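Local coordinates for uncharacterized protein (Bacteroides eggerthii, PDB 4FTD), which is of unknown function but pairs an immunoglobulin-like domain with a six-bladed beta-propeller and may take part in carbohydrate metabolism, at residues Y130-T135 / T156-T161. Sequence-based numbering, arbitrary orientation.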
ATOM      1  N   TYR A 130       6.453 -15.594  12.418  1.00 45.94           N
ATOM      2  CA  TYR A 130       7.914 -15.695  12.363  1.00 41.62           C
ATOM      3  C   TYR A 130       8.437 -15.804  13.811  1.00 41.99           C
ATOM      4  O   TYR A 130       8.081 -14.987  14.655  1.00 38.67           O
ATOM      5  CB  TYR A 130       8.528 -14.497  11.620  1.00 47.19           C
ATOM      6  CG  TYR A 130       9.986 -14.689  11.412  1.00 42.68           C
ATOM      7  CD1 TYR A 130      10.449 -15.619  10.508  1.00 47.58           C
ATOM      8  CD2 TYR A 130      10.933 -13.952  12.153  1.00 44.00           C
ATOM      9  CE1 TYR A 130      11.805 -15.832  10.336  1.00 50.77           C
ATOM     10  CE2 TYR A 130      12.296 -14.198  12.006  1.00 36.68           C
ATOM     11  CZ  TYR A 130      12.723 -15.100  11.076  1.00 41.55           C
ATOM     12  OH  TYR A 130      14.049 -15.322  10.928  1.00 44.75           O
ATOM     13  N   SER A 131       9.245 -16.825  14.104  1.00 41.18           N
ATOM     14  CA  SER A 131       9.547 -17.215  15.509  1.00 47.11           C
ATOM     15  C   SER A 131      10.147 -16.074  16.333  1.00 46.02           C
ATOM     16  O   SER A 131       9.769 -15.876  17.481  1.00 47.06           O
ATOM     17  CB  SER A 131      10.472 -18.464  15.567  1.00 49.46           C
ATOM     18  OG  SER A 131      11.687 -18.129  14.909  1.00 52.71           O
ATOM     19  N   ASP A 132      11.036 -15.290  15.738  1.00 42.39           N
ATOM     20  CA  ASP A 132      11.610 -14.100  16.463  1.00 45.16           C
ATOM     21  C   ASP A 132      10.610 -13.035  16.834  1.00 40.47           C
ATOM     22  O   ASP A 132      10.756 -12.359  17.847  1.00 44.14           O
ATOM     23  CB  ASP A 132      12.774 -13.504  15.712  1.00 38.93           C
ATOM     24  CG  ASP A 132      13.919 -14.480  15.590  1.00 45.26           C
ATOM     25  OD1 ASP A 132      14.189 -15.263  16.522  1.00 47.78           O
ATOM     26  OD2 ASP A 132      14.562 -14.468  14.535  1.00 46.25           O
ATOM     27  N   PHE A 133       9.546 -12.957  16.052  1.00 41.09           N
ATOM     28  CA  PHE A 133       8.415 -12.100  16.360  1.00 39.49           C
ATOM     29  C   PHE A 133       7.407 -12.621  17.371  1.00 43.44           C
ATOM     30  O   PHE A 133       6.400 -11.978  17.572  1.00 53.73           O
ATOM     31  CB  PHE A 133       7.670 -11.675  15.066  1.00 47.08           C
ATOM     32  CG  PHE A 133       8.322 -10.549  14.371  1.00 50.22           C
ATOM     33  CD1 PHE A 133       8.255  -9.306  14.923  1.00 63.31           C
ATOM     34  CD2 PHE A 133       8.979 -10.730  13.167  1.00 65.22           C
ATOM     35  CE1 PHE A 133       8.861  -8.238  14.330  1.00122.08           C
ATOM     36  CE2 PHE A 133       9.596  -9.673  12.552  1.00133.73           C
ATOM     37  CZ  PHE A 133       9.532  -8.415  13.139  1.00177.00           C
ATOM     38  N   ALA A 134       7.661 -13.755  17.989  1.00 42.85           N
ATOM     39  CA  ALA A 134       6.792 -14.260  19.011  1.00 50.20           C
ATOM     40  C   ALA A 134       7.135 -13.648  20.355  1.00 51.78           C
ATOM     41  O   ALA A 134       6.408 -13.871  21.272  1.00 52.63           O
ATOM     42  CB  ALA A 134       6.856 -15.772  19.082  1.00 50.26           C
ATOM     43  N   THR A 135       8.211 -12.876  20.492  1.00 45.93           N
ATOM     44  CA  THR A 135       8.554 -12.229  21.794  1.00 43.22           C
ATOM     45  C   THR A 135       8.752 -10.775  21.593  1.00 49.83           C
ATOM     46  O   THR A 135       8.881 -10.327  20.480  1.00 45.21           O
ATOM     47  CB  THR A 135       9.816 -12.814  22.468  1.00 54.87           C
ATOM     48  OG1 THR A 135      11.011 -12.240  21.928  1.00 48.94           O
ATOM     49  CG2 THR A 135       9.860 -14.343  22.328  1.00 53.87           C
ATOM     50  N   THR A 156      16.315 -16.569  24.312  1.00 44.24           N
ATOM     51  CA  THR A 156      16.005 -17.988  24.262  1.00 47.92           C
ATOM     52  C   THR A 156      14.783 -18.237  23.367  1.00 53.02           C
ATOM     53  O   THR A 156      13.923 -17.367  23.286  1.00 49.42           O
ATOM     54  CB  THR A 156      15.792 -18.571  25.657  1.00 49.26           C
ATOM     55  OG1 THR A 156      15.733 -19.990  25.529  1.00 53.51           O
ATOM     56  CG2 THR A 156      14.463 -18.004  26.322  1.00 45.27           C
ATOM     57  N   PRO A 157      14.764 -19.331  22.581  1.00 52.12           N
ATOM     58  CA  PRO A 157      15.802 -20.352  22.379  1.00 54.68           C
ATOM     59  C   PRO A 157      16.643 -20.158  21.099  1.00 44.40           C
ATOM     60  O   PRO A 157      17.615 -20.887  20.929  1.00 47.49           O
ATOM     61  CB  PRO A 157      14.960 -21.629  22.246  1.00 54.32           C
ATOM     62  CG  PRO A 157      13.774 -21.161  21.412  1.00 52.15           C
ATOM     63  CD  PRO A 157      13.563 -19.684  21.790  1.00 52.91           C
ATOM     64  N   ASN A 158      16.323 -19.158  20.250  1.00 47.44           N
ATOM     65  CA  ASN A 158      16.989 -18.918  18.961  1.00 46.16           C
ATOM     66  C   ASN A 158      18.351 -18.182  19.110  1.00 38.34           C
ATOM     67  O   ASN A 158      19.317 -18.458  18.377  1.00 39.72           O
ATOM     68  CB  ASN A 158      16.111 -18.006  18.044  1.00 62.28           C
ATOM     69  CG  ASN A 158      14.740 -18.615  17.655  1.00 78.75           C
ATOM     70  OD1 ASN A 158      14.530 -19.793  17.810  1.00 63.46           O
ATOM     71  ND2 ASN A 158      13.814 -17.777  17.104  1.00 61.93           N
ATOM     72  N   PHE A 159      18.413 -17.203  20.011  1.00 38.96           N
ATOM     73  CA  PHE A 159      19.571 -16.308  20.111  1.00 41.69           C
ATOM     74  C   PHE A 159      19.983 -15.765  18.738  1.00 41.61           C
ATOM     75  O   PHE A 159      21.182 -15.761  18.374  1.00 39.08           O
ATOM     76  CB  PHE A 159      20.720 -16.992  20.883  1.00 39.96           C
ATOM     77  CG  PHE A 159      20.355 -17.311  22.311  1.00 37.97           C
ATOM     78  CD1 PHE A 159      20.405 -16.319  23.280  1.00 47.91           C
ATOM     79  CD2 PHE A 159      19.863 -18.568  22.665  1.00 37.76           C
ATOM     80  CE1 PHE A 159      20.030 -16.580  24.593  1.00 42.03           C
ATOM     81  CE2 PHE A 159      19.541 -18.854  23.981  1.00 41.09           C
ATOM     82  CZ  PHE A 159      19.618 -17.869  24.947  1.00 41.86           C
ATOM     83  N   HIS A 160      18.988 -15.227  18.028  1.00 39.01           N
ATOM     84  CA  HIS A 160      19.207 -14.569  16.707  1.00 37.32           C
ATOM     85  C   HIS A 160      19.539 -13.091  16.890  1.00 35.43           C
ATOM     86  O   HIS A 160      18.865 -12.395  17.635  1.00 42.00           O
ATOM     87  CB  HIS A 160      17.955 -14.650  15.789  1.00 41.29           C
ATOM     88  CG  HIS A 160      17.671 -16.023  15.252  1.00 51.80           C
ATOM     89  ND1 HIS A 160      16.458 -16.373  14.685  1.00 48.33           N
ATOM     90  CD2 HIS A 160      18.448 -17.133  15.196  1.00 52.80           C
ATOM     91  CE1 HIS A 160      16.502 -17.641  14.312  1.00 57.97           C
ATOM     92  NE2 HIS A 160      17.693 -18.128  14.618  1.00 51.11           N
ATOM     93  N   THR A 161      20.609 -12.667  16.239  1.00 35.22           N
ATOM     94  CA  THR A 161      20.948 -11.225  16.093  1.00 34.35           C
ATOM     95  C   THR A 161      20.273 -10.744  14.782  1.00 35.47           C
ATOM     96  O   THR A 161      19.661 -11.520  14.048  1.00 38.62           O
ATOM     97  CB  THR A 161      22.468 -11.049  16.150  1.00 37.97           C
ATOM     98  OG1 THR A 161      23.039 -11.884  15.162  1.00 42.47           O
ATOM     99  CG2 THR A 161      23.072 -11.435  17.560  1.00 36.51           C
TER
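In D132, N158 and H160 alike the first torsion sets CG opposite the carbonyl carbon and beside the backbone N (chi1 -63° in D132), and since all three CB atoms already point across the gap, carboxylate, amide and imidazole converge. The result is a worked example of how one carboxylate can join two loops by accepting N-H groups on both of its oxygens. OD2 of D132 takes the bond from H160 ND1 at 2.7 Å through its syn lone pair; it lies in the ring plane, at the imidazole edge, and the bond is nearly straight (167°). The carboxylate stands almost perpendicular to that ring. OD1 is gripped differently: N158 ND2 approaches it from above the carboxylate plane, 2.6 Å away, while OD1 itself stays within the amide plane. The same ND2 gives a longer, more bent bond to S131 OG, 3.1 Å off and tilted out of the amide plane, so the amide spans two neighbouring residues of the short 3-10 turn 131-133. Within 156-161, N158 CB sits over the centre of one imidazole face, 3.6 Å above it, and H163 meets the ring edge-to-face. The contact thereby ties the loop entering strand 138-143 to the one linking strands 147-152 and 163-166, at the margin of a four-stranded propeller blade. Replacing D132 by an alanine removes both oxygens, which is likely to leave H160 ND1 and N158 ND2 without these acceptors and the imidazole freer to turn, with only the bent bond to S131 OG remaining of the hydrogen bonds described here. Because ND1 donates to D132 OD2, that nitrogen carries a proton, and the nearby negative charge would be expected to favour a positively charged imidazole.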